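Local coordinates for protein ADP/ATP-dependent NAD(P)H-hydrate dehydratase (Bacillus subtilis, PDB 3RPZ) that catalyses the ADP- or ATP-dependent dehydration of NAD(P)H hydrates, returning the damaged cofactors to NADH and NADPH, at residues A23-K27 and G28-T32; W9-E12 and H13-T17; G154-F157 and R158-V162; T261-A264 and H265-S268; P109-E112 and S113-Q116. All blocks are in the same frame, centred on the assembly; numbering follows the deposited sequence.

Contact 1 of 5, residues A23-K27 and G28-T32; sequences AESHK and GTYGT. With NPW (beta-6-hydroxy-1,4,5,6-tetrahydronicotinamide adenine dinucleotide phosphate), chain D.
H26 and T29 are tied by a backbone-to-side-chain hydrogen bond and by the start of a tight 3-10 turn, a small example of how a loop can be wound up to present side chains to a ligand. The amide H26 N points almost straight at T29 OG1 (3.0 Å, 171°), and T29 N returns a bond to H26 O at 2.9 Å. One residue on, Y30 N reaches K27 O. At both carbonyls the donor lies well above the carbonyl plane, consistent with the tight 3-10 winding.

A second polar link is made by the Y30 phenol, which donates from OH to S25 OG (2.9 Å); this serine oxygen sits at the ring edge and also bonds D22 O, while S25 O bonds AMP.

The ligand contacts come from H26 and K27. The H26 ring lies between two layers: T29 OG1 is over one face, and the adenine of NPW covers the other, its C5A 3.4 Å above the imidazole plane. With CG between the backbone N and carbonyl carbon (chi1 63°), NE2 is aimed at the phosphate oxygen O2 of NPW, 2.8 Å away. K27 runs extended until chi4 bends NZ to the diphosphate oxygen OB1, also at 2.8 Å, and NZ forms a salt bridge with AMP as well. G28 passes close under the phosphate, where a CB would collide with O2.

Because D219 and H152 of the second subunit hold the same NPW, the site spans an interface. A lysine shared between two anionic ligands would probably offset their mutual repulsion while the imidazole fixes the adenine end.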
# COMPACT_ATOMS: atom_id res chain seq x y z
N ALA A 23 -21.17 18.34 -14.53
CA ALA A 23 -22.07 17.24 -14.27
C ALA A 23 -22.31 16.42 -15.48
O ALA A 23 -22.47 15.21 -15.38
CB ALA A 23 -23.45 17.77 -13.76
N GLU A 24 -22.34 17.02 -16.65
CA GLU A 24 -22.62 16.30 -17.88
C GLU A 24 -21.29 16.14 -18.59
O GLU A 24 -20.97 16.93 -19.52
CB GLU A 24 -23.58 17.09 -18.76
CG GLU A 24 -24.81 17.57 -18.00
CD GLU A 24 -26.01 17.76 -18.89
OE1 GLU A 24 -25.83 18.25 -20.03
OE2 GLU A 24 -27.13 17.40 -18.45
N SER A 25 -20.41 15.38 -17.97
CA SER A 25 -19.10 14.96 -18.54
C SER A 25 -18.92 13.48 -18.25
O SER A 25 -19.58 12.89 -17.40
CB SER A 25 -17.91 15.76 -17.96
OG SER A 25 -17.76 15.56 -16.58
N HIS A 26 -18.04 12.87 -19.03
CA HIS A 26 -17.56 11.53 -18.79
C HIS A 26 -16.07 11.49 -18.96
O HIS A 26 -15.47 12.51 -19.34
CB HIS A 26 -18.25 10.49 -19.72
CG HIS A 26 -17.97 10.73 -21.15
ND1 HIS A 26 -18.61 11.70 -21.89
CD2 HIS A 26 -17.13 10.09 -22.00
CE1 HIS A 26 -18.12 11.68 -23.12
NE2 HIS A 26 -17.25 10.71 -23.22
N LYS A 27 -15.42 10.35 -18.72
CA LYS A 27 -13.97 10.35 -18.76
C LYS A 27 -13.41 10.82 -20.09
O LYS A 27 -12.39 11.48 -20.11
CB LYS A 27 -13.41 8.98 -18.33
CG LYS A 27 -13.73 7.83 -19.29
CD LYS A 27 -13.32 6.50 -18.68
CE LYS A 27 -13.53 5.35 -19.62
NZ LYS A 27 -14.96 5.10 -19.94
N GLY A 28 -14.06 10.46 -21.20
CA GLY A 28 -13.62 10.94 -22.49
C GLY A 28 -13.58 12.43 -22.65
O GLY A 28 -12.74 12.97 -23.41
N THR A 29 -14.46 13.14 -21.96
CA THR A 29 -14.44 14.61 -21.95
C THR A 29 -13.08 15.15 -21.56
O THR A 29 -12.61 16.17 -22.09
CB THR A 29 -15.48 15.13 -20.95
OG1 THR A 29 -16.77 14.51 -21.22
CG2 THR A 29 -15.55 16.64 -20.98
N TYR A 30 -12.46 14.47 -20.60
CA TYR A 30 -11.18 14.90 -20.06
C TYR A 30 -9.95 14.24 -20.67
O TYR A 30 -8.85 14.47 -20.24
CB TYR A 30 -11.18 14.85 -18.53
CG TYR A 30 -12.34 15.62 -17.99
CD1 TYR A 30 -12.31 16.99 -17.94
CD2 TYR A 30 -13.48 14.97 -17.61
CE1 TYR A 30 -13.42 17.68 -17.49
CE2 TYR A 30 -14.54 15.62 -17.17
CZ TYR A 30 -14.52 16.97 -17.10
OH TYR A 30 -15.67 17.57 -16.65
N GLY A 31 -10.18 13.41 -21.68
CA GLY A 31 -9.11 12.86 -22.50
C GLY A 31 -8.32 11.73 -21.90
O GLY A 31 -8.40 11.46 -20.69
N THR A 32 -7.55 11.07 -22.77
CA THR A 32 -6.58 10.04 -22.42
C THR A 32 -5.20 10.61 -22.59
O THR A 32 -4.85 11.10 -23.66
CB THR A 32 -6.73 8.82 -23.29
OG1 THR A 32 -8.10 8.32 -23.17
CG2 THR A 32 -5.75 7.73 -22.84
P NPW D . -15.94 9.86 -26.67
O1 NPW D . -14.88 9.27 -27.57
O2 NPW D . -15.50 10.44 -25.37
O3 NPW D . -16.92 10.81 -27.39
PA NPW D . -14.18 2.32 -24.51
PB NPW D . -13.31 2.18 -21.73
C1A NPW D . -17.76 6.69 -25.29
C1B NPW D . -11.07 -1.06 -19.15
N1C NPW D . -10.60 -0.12 -18.16
N1D NPW D . -21.24 9.80 -23.21
C2A NPW D . -16.51 7.49 -25.63
O2A NPW D . -16.94 8.64 -26.33
C2B NPW D . -12.58 -1.33 -19.12
O2B NPW D . -12.95 -2.17 -18.05
C2C NPW D . -9.60 -0.34 -17.35
C2D NPW D . -20.81 9.70 -24.47
C3A NPW D . -15.72 6.51 -26.49
O3A NPW D . -16.19 6.47 -27.85
C3B NPW D . -12.72 -1.99 -20.51
O3B NPW D . -12.34 -3.37 -20.37
C3C NPW D . -8.95 0.39 -16.50
N3D NPW D . -19.89 8.87 -24.98
C4B NPW D . -11.68 -1.23 -21.34
O4B NPW D . -10.80 -0.50 -20.43
C4C NPW D . -9.38 1.85 -16.42
C4D NPW D . -19.42 8.05 -24.03
O4D NPW D . -17.30 5.35 -25.16
C4E NPW D . -16.05 5.20 -25.80
C5A NPW D . -19.77 8.08 -22.66
C5B NPW D . -12.30 -0.22 -22.30
O5B NPW D . -13.28 0.57 -21.63
C5C NPW D . -10.07 2.23 -17.71
C5E NPW D . -15.03 4.82 -24.73
O5E NPW D . -15.26 3.47 -24.35
C6C NPW D . -11.22 1.24 -18.06
O6C NPW D . -12.26 1.22 -17.09
C6D NPW D . -20.76 9.02 -22.21
N6D NPW D . -21.21 9.17 -20.97
N7A NPW D . -19.08 7.17 -21.89
C7C NPW D . -7.95 -0.12 -15.60
N7C NPW D . -7.38 0.71 -14.74
O7C NPW D . -7.59 -1.33 -15.68
C8A NPW D . -18.25 6.55 -22.81
N9A NPW D . -18.50 7.11 -24.10
OA1 NPW D . -13.36 2.48 -25.72
OA2 NPW D . -15.04 1.17 -24.33
OA3 NPW D . -13.16 2.54 -23.28
OB1 NPW D . -14.60 2.57 -21.16
OB2 NPW D . -12.07 2.77 -21.14
O HOH W 1 -10.74 9.28 -21.86

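Contact 2 of 5, residues W9-E12 and H13-T17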
# COMPACT_ATOMS: atom_id res chain seq x y z
N TRP A 9 2.39 34.35 -10.67
CA TRP A 9 1.08 33.72 -10.91
C TRP A 9 0.50 33.52 -9.52
O TRP A 9 0.96 32.65 -8.77
CB TRP A 9 1.25 32.41 -11.69
CG TRP A 9 -0.01 31.76 -12.12
CD1 TRP A 9 -0.55 30.61 -11.63
CD2 TRP A 9 -0.89 32.20 -13.18
NE1 TRP A 9 -1.71 30.31 -12.29
CE2 TRP A 9 -1.92 31.24 -13.28
CE3 TRP A 9 -0.87 33.28 -14.06
CZ2 TRP A 9 -2.96 31.36 -14.22
CZ3 TRP A 9 -1.90 33.40 -14.99
CH2 TRP A 9 -2.92 32.41 -15.07
N THR A 10 -0.51 34.31 -9.20
CA THR A 10 -1.03 34.40 -7.84
C THR A 10 -2.28 33.58 -7.63
O THR A 10 -2.88 33.05 -8.56
CB THR A 10 -1.43 35.85 -7.51
OG1 THR A 10 -2.53 36.21 -8.34
CG2 THR A 10 -0.23 36.84 -7.73
N GLU A 11 -2.66 33.45 -6.38
CA GLU A 11 -3.89 32.76 -6.01
C GLU A 11 -5.10 33.27 -6.82
O GLU A 11 -5.93 32.48 -7.23
CB GLU A 11 -4.14 32.92 -4.50
CG GLU A 11 -5.55 32.55 -4.11
CD GLU A 11 -5.80 32.62 -2.60
OE1 GLU A 11 -4.88 32.98 -1.84
OE2 GLU A 11 -6.94 32.32 -2.23
N GLU A 12 -5.16 34.56 -7.06
CA GLU A 12 -6.23 35.13 -7.83
C GLU A 12 -6.26 34.59 -9.28
O GLU A 12 -7.31 34.31 -9.81
CB GLU A 12 -6.08 36.65 -7.79
CG GLU A 12 -6.28 37.28 -6.38
CD GLU A 12 -5.21 36.98 -5.28
OE1 GLU A 12 -4.00 36.80 -5.52
OE2 GLU A 12 -5.64 36.99 -4.09
N HIS A 13 -5.10 34.44 -9.89
CA HIS A 13 -5.00 33.91 -11.22
C HIS A 13 -5.39 32.43 -11.24
O HIS A 13 -6.04 31.98 -12.18
CB HIS A 13 -3.58 34.08 -11.77
CG HIS A 13 -3.23 35.50 -12.08
ND1 HIS A 13 -2.49 36.30 -11.24
CD2 HIS A 13 -3.46 36.22 -13.19
CE1 HIS A 13 -2.33 37.48 -11.81
NE2 HIS A 13 -2.92 37.47 -12.98
N VAL A 14 -4.97 31.68 -10.24
CA VAL A 14 -5.33 30.26 -10.11
C VAL A 14 -6.86 30.11 -10.00
O VAL A 14 -7.49 29.36 -10.76
CB VAL A 14 -4.64 29.64 -8.88
CG1 VAL A 14 -5.11 28.20 -8.64
CG2 VAL A 14 -3.12 29.65 -9.06
N ARG A 15 -7.45 30.88 -9.09
CA ARG A 15 -8.89 30.77 -8.87
C ARG A 15 -9.68 31.11 -10.14
O ARG A 15 -10.66 30.44 -10.44
CB ARG A 15 -9.36 31.65 -7.73
CG ARG A 15 -8.91 31.28 -6.40
CD ARG A 15 -9.60 32.19 -5.37
NE ARG A 15 -9.09 31.76 -4.09
CZ ARG A 15 -9.60 30.76 -3.41
NH1 ARG A 15 -10.73 30.17 -3.82
NH2 ARG A 15 -8.99 30.39 -2.29
N ALA A 16 -9.21 32.11 -10.88
CA ALA A 16 -9.86 32.55 -12.09
C ALA A 16 -9.77 31.59 -13.27
O ALA A 16 -10.54 31.73 -14.25
CB ALA A 16 -9.28 33.91 -12.45
N THR A 17 -8.78 30.68 -13.24
CA THR A 17 -8.48 29.85 -14.39
C THR A 17 -8.65 28.33 -14.19
O THR A 17 -8.65 27.59 -15.18
CB THR A 17 -7.04 30.09 -14.93
OG1 THR A 17 -6.10 29.77 -13.92
CG2 THR A 17 -6.86 31.53 -15.41
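W9 and H13 meet with the methylene of the histidine set squarely on the indole: H13 CB stands 3.4 Å from the centroid of the six-membered ring, a CH-pi contact over its face. The imidazole continues outward as an offset stack on the same ring, the planes inclined by 25°. The W9 indole reaches forward along the first turns of the helix, its CG anti to the backbone N (chi1 -173°), which also brings CZ2 edge-on to T17 OG1 at 3.5 Å and NE1 close to V14 CG2. With W9 cut back to an alanine, the H13 methylene and ring would probably lose their support and N241 the indole N-H.

T10, the N-cap residue, places OG1 at the edge of the H13 ring, hydrogen-bonded to ND1 at 2.9 Å, so the imidazole is pinned in its rotation while it rests on W9. Along the helix, E11 and R15 point the same way. The glutamate runs extended beyond CG (chi2 177°), and OE2 takes a side-on grip from R15 NE (2.9 Å) and NH2 (2.8 Å); the NE bond uses its anti lone pair. T17 OG1 donates to H13 O, closing the turn.

Helix 11-17 is thereby laid on its surroundings: W203 meets both W9 and H13 edge-to-face, W9 pairs through its backbone with L204 of strand 202-204, and L240, N241 and Y244 of helix 235-256 receive W9, E11 and V14.

Contact 3 of 5, residues G154-F157 and R158-V162; sequences GEFF and RMTGV. With NPW (beta-6-hydroxy-1,4,5,6-tetrahydronicotinamide adenine dinucleotide phosphate), chain B.
E155 and R158, one turn apart, share a water that brings both to the diphosphate of NPW. The water donates to E155 OE2 (2.7 Å) and to the ligand oxygen OA2 (2.8 Å), and accepts from R158 NH2 at a longer 3.3 Å. G154 adds a direct approach, its CA 3.4 Å from O4D of the ligand, where a CB would clash.

Behind this shell, second partners set the charged groups. E155 OE1 is bonded to H152 N and R158 NE to L135 O, while a bend at chi3 (82°) brings the guanidinium alongside E155 CG. The carboxylate and guanidinium stay beyond salt-bridge distance, with their planes nearly perpendicular.

Farther out the helix closes. T160 OG1 donates to F156 O (2.8 Å) from above the carbonyl plane and accepts from V162 N (3.0 Å), an ST turn; its CG2 sits over the F156 ring in a CH-pi contact. A valine in its place would probably leave V162 N without its acceptor and the turn free to shift. G161, at positive phi, gives its N-H to F157 O, and V162 O comes to the edge of the F157 ring, 3.2 Å from CD1. W178 and Y174 of helix 171-182 pack about F156 and V162.

The chemistry is thus graded: the ligand end works through water and charge, with a magnesium ion nearby, whereas the far end is sealed by a hydroxyl that both donates and accepts.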
# COMPACT_ATOMS: atom_id res chain seq x y z
N GLY A 154 20.41 22.09 -13.56
CA GLY A 154 21.36 21.17 -14.13
C GLY A 154 20.94 20.75 -15.53
O GLY A 154 21.77 20.66 -16.46
N GLU A 155 19.66 20.46 -15.71
CA GLU A 155 19.12 20.07 -16.99
C GLU A 155 19.18 21.26 -17.96
O GLU A 155 19.42 21.07 -19.16
CB GLU A 155 17.70 19.53 -16.85
CG GLU A 155 17.70 18.14 -16.25
CD GLU A 155 16.47 17.70 -15.54
OE1 GLU A 155 15.62 18.53 -15.16
OE2 GLU A 155 16.35 16.47 -15.27
N PHE A 156 18.96 22.46 -17.45
CA PHE A 156 19.05 23.64 -18.30
C PHE A 156 20.47 23.83 -18.84
O PHE A 156 20.66 24.16 -20.01
CB PHE A 156 18.60 24.88 -17.53
CG PHE A 156 18.33 26.10 -18.40
CD1 PHE A 156 19.36 26.98 -18.69
CD2 PHE A 156 17.09 26.38 -18.86
CE1 PHE A 156 19.14 28.10 -19.52
CE2 PHE A 156 16.84 27.52 -19.66
CZ PHE A 156 17.88 28.37 -19.97
N PHE A 157 21.46 23.56 -18.01
CA PHE A 157 22.86 23.58 -18.46
C PHE A 157 23.09 22.54 -19.54
O PHE A 157 23.69 22.83 -20.60
CB PHE A 157 23.77 23.33 -17.27
CG PHE A 157 25.20 23.08 -17.63
CD1 PHE A 157 25.91 23.98 -18.42
CD2 PHE A 157 25.84 21.95 -17.17
CE1 PHE A 157 27.26 23.76 -18.73
CE2 PHE A 157 27.16 21.72 -17.49
CZ PHE A 157 27.86 22.62 -18.26
N ARG A 158 22.54 21.36 -19.37
CA ARG A 158 22.67 20.35 -20.40
C ARG A 158 22.03 20.79 -21.73
O ARG A 158 22.55 20.52 -22.78
CB ARG A 158 22.06 19.02 -19.95
CG ARG A 158 22.14 17.93 -20.98
CD ARG A 158 21.92 16.56 -20.37
NE ARG A 158 20.51 16.24 -20.20
CZ ARG A 158 19.95 15.97 -19.03
NH1 ARG A 158 20.66 16.00 -17.93
NH2 ARG A 158 18.67 15.68 -18.98
N MET A 159 20.89 21.45 -21.65
CA MET A 159 20.13 21.90 -22.82
C MET A 159 20.81 23.03 -23.58
O MET A 159 20.66 23.13 -24.78
CB MET A 159 18.77 22.43 -22.40
CG MET A 159 17.79 21.36 -21.99
SD MET A 159 16.42 22.03 -21.01
CE MET A 159 15.88 23.34 -22.08
N THR A 160 21.49 23.91 -22.84
CA THR A 160 21.90 25.23 -23.35
C THR A 160 23.38 25.54 -23.30
O THR A 160 23.83 26.46 -24.02
CB THR A 160 21.20 26.35 -22.57
OG1 THR A 160 21.72 26.41 -21.23
CG2 THR A 160 19.70 26.21 -22.63
N GLY A 161 24.14 24.84 -22.47
CA GLY A 161 25.55 25.24 -22.16
C GLY A 161 25.72 26.41 -21.21
O GLY A 161 26.88 26.80 -20.91
N VAL A 162 24.63 27.00 -20.73
CA VAL A 162 24.73 28.07 -19.74
C VAL A 162 25.10 27.45 -18.39
O VAL A 162 24.31 26.66 -17.85
CB VAL A 162 23.42 28.88 -19.58
CG1 VAL A 162 23.56 29.97 -18.50
CG2 VAL A 162 22.95 29.51 -20.90
P NPW B . 24.62 19.99 -7.54
O1 NPW B . 25.50 18.83 -7.95
O2 NPW B . 23.68 19.78 -6.40
O3 NPW B . 25.39 21.32 -7.38
PA NPW B . 20.66 15.01 -12.45
PB NPW B . 18.21 14.03 -11.22
C1A NPW B . 22.00 20.18 -10.43
C1B NPW B . 15.27 10.47 -12.16
N1C NPW B . 14.73 10.40 -10.82
N1D NPW B . 20.31 24.55 -8.41
C2A NPW B . 22.82 19.41 -9.39
O2A NPW B . 23.73 20.34 -8.84
C2B NPW B . 14.85 11.70 -12.96
O2B NPW B . 13.53 11.61 -13.43
C2C NPW B . 14.11 9.37 -10.32
C2D NPW B . 21.55 24.19 -8.78
C3A NPW B . 23.47 18.32 -10.22
O3A NPW B . 24.63 18.79 -10.93
C3B NPW B . 15.92 11.61 -14.08
O3B NPW B . 15.44 10.66 -15.05
C3C NPW B . 13.67 9.05 -9.14
N3D NPW B . 21.95 23.02 -9.31
C4B NPW B . 17.13 11.04 -13.33
O4B NPW B . 16.68 10.53 -12.04
C4C NPW B . 13.96 10.07 -8.04
C4D NPW B . 20.91 22.19 -9.47
O4D NPW B . 21.57 19.16 -11.34
C4E NPW B . 22.37 18.01 -11.21
C5A NPW B . 19.57 22.45 -9.08
C5B NPW B . 18.22 12.10 -13.06
O5B NPW B . 17.64 13.29 -12.53
C5C NPW B . 15.14 10.93 -8.46
C5E NPW B . 21.46 16.88 -10.74
O5E NPW B . 20.65 16.47 -11.84
C6C NPW B . 14.93 11.54 -9.87
O6C NPW B . 13.81 12.43 -9.94
C6D NPW B . 19.24 23.73 -8.51
N6D NPW B . 18.04 24.13 -8.12
N7A NPW B . 18.72 21.39 -9.31
C7C NPW B . 12.88 7.89 -8.86
N7C NPW B . 12.45 7.69 -7.62
O7C NPW B . 12.66 7.04 -9.76
C8A NPW B . 19.56 20.42 -9.84
N9A NPW B . 20.87 20.96 -9.93
OA1 NPW B . 22.00 14.40 -12.43
OA2 NPW B . 19.98 15.27 -13.69
OA3 NPW B . 19.79 14.12 -11.42
OB1 NPW B . 17.54 15.32 -11.19
OB2 NPW B . 18.09 13.13 -10.02
O HOH W 2 18.35 14.78 -15.87

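Contact 4 of 5, residues T261-A264 and H265-S268; sequences TLLA and HELS
H265 and L263 run side by side at the start of helix 264-277, the histidine side chain following the leucine in the same direction. The backbone N of H265 is hydrogen-bonded to E79 of the third subunit, so this first turn is partly held from across an interface.

E266 comes next and answers L263 twice. Its N donates to L263 O (2.9 Å), while its carboxylate folds back so that OE1 accepts L263 N at 3.0 Å, nearly straight (165°) and on the anti side, tilted out of the carboxylate plane. The torsion that sets CG beside the backbone N (chi1 -64°), followed by an extended chain, carries OE1 there, past L262 CD1 running the opposite way.

L267 then gives its N to A264 O (3.0 Å), and its side chain crosses that of L262 at about a right angle, L267 CD2 to L262 CD2 3.8 Å, closing an apolar patch against C249 and W253 of helix 235-256. S268 follows, packed toward L51 and T220.

One oxygen, E266 OE1, therefore serves both the helix start and R55 of the third subunit, with which it forms a salt bridge; the arginine probably favours the charged carboxylate, coupling the fold of the turn to the assembly.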
# COMPACT_ATOMS: atom_id res chain seq x y z
N THR A 261 10.84 16.05 5.92
CA THR A 261 10.26 14.70 6.02
C THR A 261 9.26 14.37 4.90
O THR A 261 8.77 13.24 4.88
CB THR A 261 9.59 14.46 7.36
OG1 THR A 261 8.40 15.28 7.47
CG2 THR A 261 10.51 14.78 8.54
N LEU A 262 8.96 15.29 3.97
CA LEU A 262 8.00 15.03 2.89
C LEU A 262 8.52 13.97 1.94
O LEU A 262 9.67 13.99 1.57
CB LEU A 262 7.72 16.31 2.13
CG LEU A 262 6.73 16.22 0.96
CD1 LEU A 262 5.31 15.90 1.39
CD2 LEU A 262 6.75 17.55 0.17
N LEU A 263 7.64 13.09 1.49
CA LEU A 263 7.94 12.19 0.36
C LEU A 263 7.09 12.65 -0.81
O LEU A 263 5.91 12.95 -0.65
CB LEU A 263 7.63 10.76 0.73
CG LEU A 263 8.42 10.22 1.92
CD1 LEU A 263 7.96 8.82 2.34
CD2 LEU A 263 9.92 10.17 1.56
N ALA A 264 7.65 12.65 -2.02
CA ALA A 264 7.00 13.20 -3.19
C ALA A 264 5.61 12.67 -3.41
O ALA A 264 4.73 13.45 -3.79
CB ALA A 264 7.85 12.97 -4.44
N HIS A 265 5.37 11.38 -3.25
CA HIS A 265 4.02 10.88 -3.52
C HIS A 265 2.98 11.49 -2.67
O HIS A 265 1.80 11.53 -3.07
CB HIS A 265 3.97 9.36 -3.41
CG HIS A 265 4.11 8.80 -2.05
ND1 HIS A 265 3.06 8.53 -1.18
CD2 HIS A 265 5.23 8.44 -1.40
CE1 HIS A 265 3.55 8.05 -0.05
NE2 HIS A 265 4.86 7.95 -0.17
N GLU A 266 3.34 12.00 -1.48
CA GLU A 266 2.38 12.64 -0.61
C GLU A 266 1.85 13.96 -1.18
O GLU A 266 0.76 14.36 -0.87
CB GLU A 266 2.97 12.87 0.76
CG GLU A 266 3.28 11.54 1.44
CD GLU A 266 4.02 11.69 2.75
OE1 GLU A 266 5.04 12.38 2.80
OE2 GLU A 266 3.53 11.06 3.78
N LEU A 267 2.60 14.60 -2.08
CA LEU A 267 2.10 15.76 -2.78
C LEU A 267 0.80 15.46 -3.52
O LEU A 267 -0.17 16.24 -3.45
CB LEU A 267 3.13 16.33 -3.77
CG LEU A 267 4.40 16.87 -3.19
CD1 LEU A 267 5.44 17.03 -4.30
CD2 LEU A 267 4.13 18.21 -2.50
N SER A 268 0.75 14.33 -4.19
CA SER A 268 -0.44 13.84 -4.88
C SER A 268 -1.60 13.52 -3.94
O SER A 268 -2.74 13.62 -4.31
CB SER A 268 -0.11 12.58 -5.67
OG SER A 268 0.86 12.84 -6.60

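Contact 5 of 5, residues P109-E112 and S113-Q116; sequences PQTE and SVQQ
T111 and Q115 are joined by the first backbone bond of helix 112-121, Q115 N to T111 O at 3.2 Å, and Q116 N repeats the pattern on E112 O at 2.9 Å. This is a helix N-terminus with a side-chain N-cap, the general answer to the problem that the first amides of a helix have no preceding carbonyls to bond. Just ahead, Q110 forms the centre of an inverse gamma turn, whose T111 N to P109 O bond is weak, and the sharp bend steers the chain into the helix.

T111 supplies the cap. Its OG1 lies between the backbone N and the carbonyl carbon (chi1 65°) and accepts V114 N at 3.2 Å, the N-H pointing almost directly at it (166°). V114 approaches at about a right angle: CG2 rests 3.4 Å from T111 OG1 and 3.3 Å from P109 O, so the valine fills the corner between the turn and the cap. W87 of helix 86-89 touches both P109 and V114, which joins this corner to the neighbouring helix.

Q115 bends at chi2 to reach past the helix start. OE1 bonds R138 NH1 and NE2 bonds A134 O, anchoring the turn to the loop after strand 128-130; Q110, at the centre of the gamma turn, packs on R158. The amide group of Q115 has one further partner: NE2 also donates to a water 2.9 Å away, and that same water stands 2.9 Å from the carbonyl oxygen T111 O.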
# COMPACT_ATOMS: atom_id res chain seq x y z
N PRO A 109 16.51 6.77 -19.03
CA PRO A 109 17.92 7.08 -19.28
C PRO A 109 18.03 8.14 -20.36
O PRO A 109 17.18 8.25 -21.27
CB PRO A 109 18.46 5.78 -19.82
CG PRO A 109 17.37 5.12 -20.39
CD PRO A 109 16.16 5.43 -19.50
N GLN A 110 19.06 8.97 -20.28
CA GLN A 110 19.24 10.09 -21.18
C GLN A 110 19.98 9.60 -22.40
O GLN A 110 21.18 9.83 -22.59
CB GLN A 110 19.96 11.29 -20.49
CG GLN A 110 19.65 12.63 -21.19
CD GLN A 110 20.48 12.90 -22.42
OE1 GLN A 110 20.00 12.83 -23.60
NE2 GLN A 110 21.73 13.18 -22.18
N THR A 111 19.23 8.93 -23.30
CA THR A 111 19.81 8.24 -24.44
C THR A 111 19.25 8.72 -25.78
O THR A 111 18.23 9.35 -25.85
CB THR A 111 19.56 6.76 -24.38
OG1 THR A 111 18.15 6.54 -24.50
CG2 THR A 111 20.21 6.12 -23.10
N GLU A 112 19.93 8.32 -26.85
CA GLU A 112 19.48 8.62 -28.22
C GLU A 112 18.18 7.89 -28.51
O GLU A 112 17.34 8.45 -29.24
CB GLU A 112 20.55 8.21 -29.24
CG GLU A 112 21.81 9.03 -29.14
CD GLU A 112 22.86 8.66 -30.19
OE1 GLU A 112 22.49 8.11 -31.26
OE2 GLU A 112 24.05 8.96 -29.93
N SER A 113 17.98 6.70 -27.94
CA SER A 113 16.69 6.03 -28.17
C SER A 113 15.52 6.84 -27.58
O SER A 113 14.43 6.88 -28.15
CB SER A 113 16.67 4.63 -27.60
OG SER A 113 17.55 3.84 -28.33
N VAL A 114 15.72 7.42 -26.41
CA VAL A 114 14.70 8.31 -25.86
C VAL A 114 14.46 9.50 -26.74
O VAL A 114 13.28 9.87 -26.99
CB VAL A 114 15.04 8.69 -24.43
CG1 VAL A 114 14.08 9.73 -23.88
CG2 VAL A 114 14.97 7.42 -23.53
N GLN A 115 15.53 10.07 -27.34
CA GLN A 115 15.30 11.12 -28.30
C GLN A 115 14.54 10.72 -29.54
O GLN A 115 13.78 11.50 -30.07
CB GLN A 115 16.60 11.81 -28.69
CG GLN A 115 17.27 12.58 -27.53
CD GLN A 115 16.38 13.66 -27.06
OE1 GLN A 115 15.99 14.51 -27.86
NE2 GLN A 115 16.03 13.66 -25.75
N GLN A 116 14.73 9.49 -29.99
CA GLN A 116 13.93 8.97 -31.08
C GLN A 116 12.48 8.90 -30.72
O GLN A 116 11.63 9.21 -31.55
CB GLN A 116 14.47 7.61 -31.50
CG GLN A 116 15.79 7.68 -32.15
CD GLN A 116 15.74 8.19 -33.58
OE1 GLN A 116 16.15 9.33 -33.89
NE2 GLN A 116 15.29 7.30 -34.48
O HOH W 3 17.44 11.60 -24.20
O HOH W 4 18.21 10.22 -31.56

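Contact 4 is the buried one of the five, contact 5 lies at the surface, and contacts 1, 2 and 3 are partly buried. Contacts 2, 4 and 5 all deal with helix starts, yet differently: a threonine and a tryptophan platform in contact 2, a glutamate returning to the backbone in contact 4, a threonine cap in contact 5. Contact 3 instead treats a helix end. Contacts 1 and 3, on opposite sides of the chain's centre, each meet a different NPW molecule, one through direct bonds and the other chiefly through water. Contacts 3 and 5 touch, R158 CD lying 3.8 Å from Q110 NE2; contacts 1 and 4 both involve neighbouring subunits.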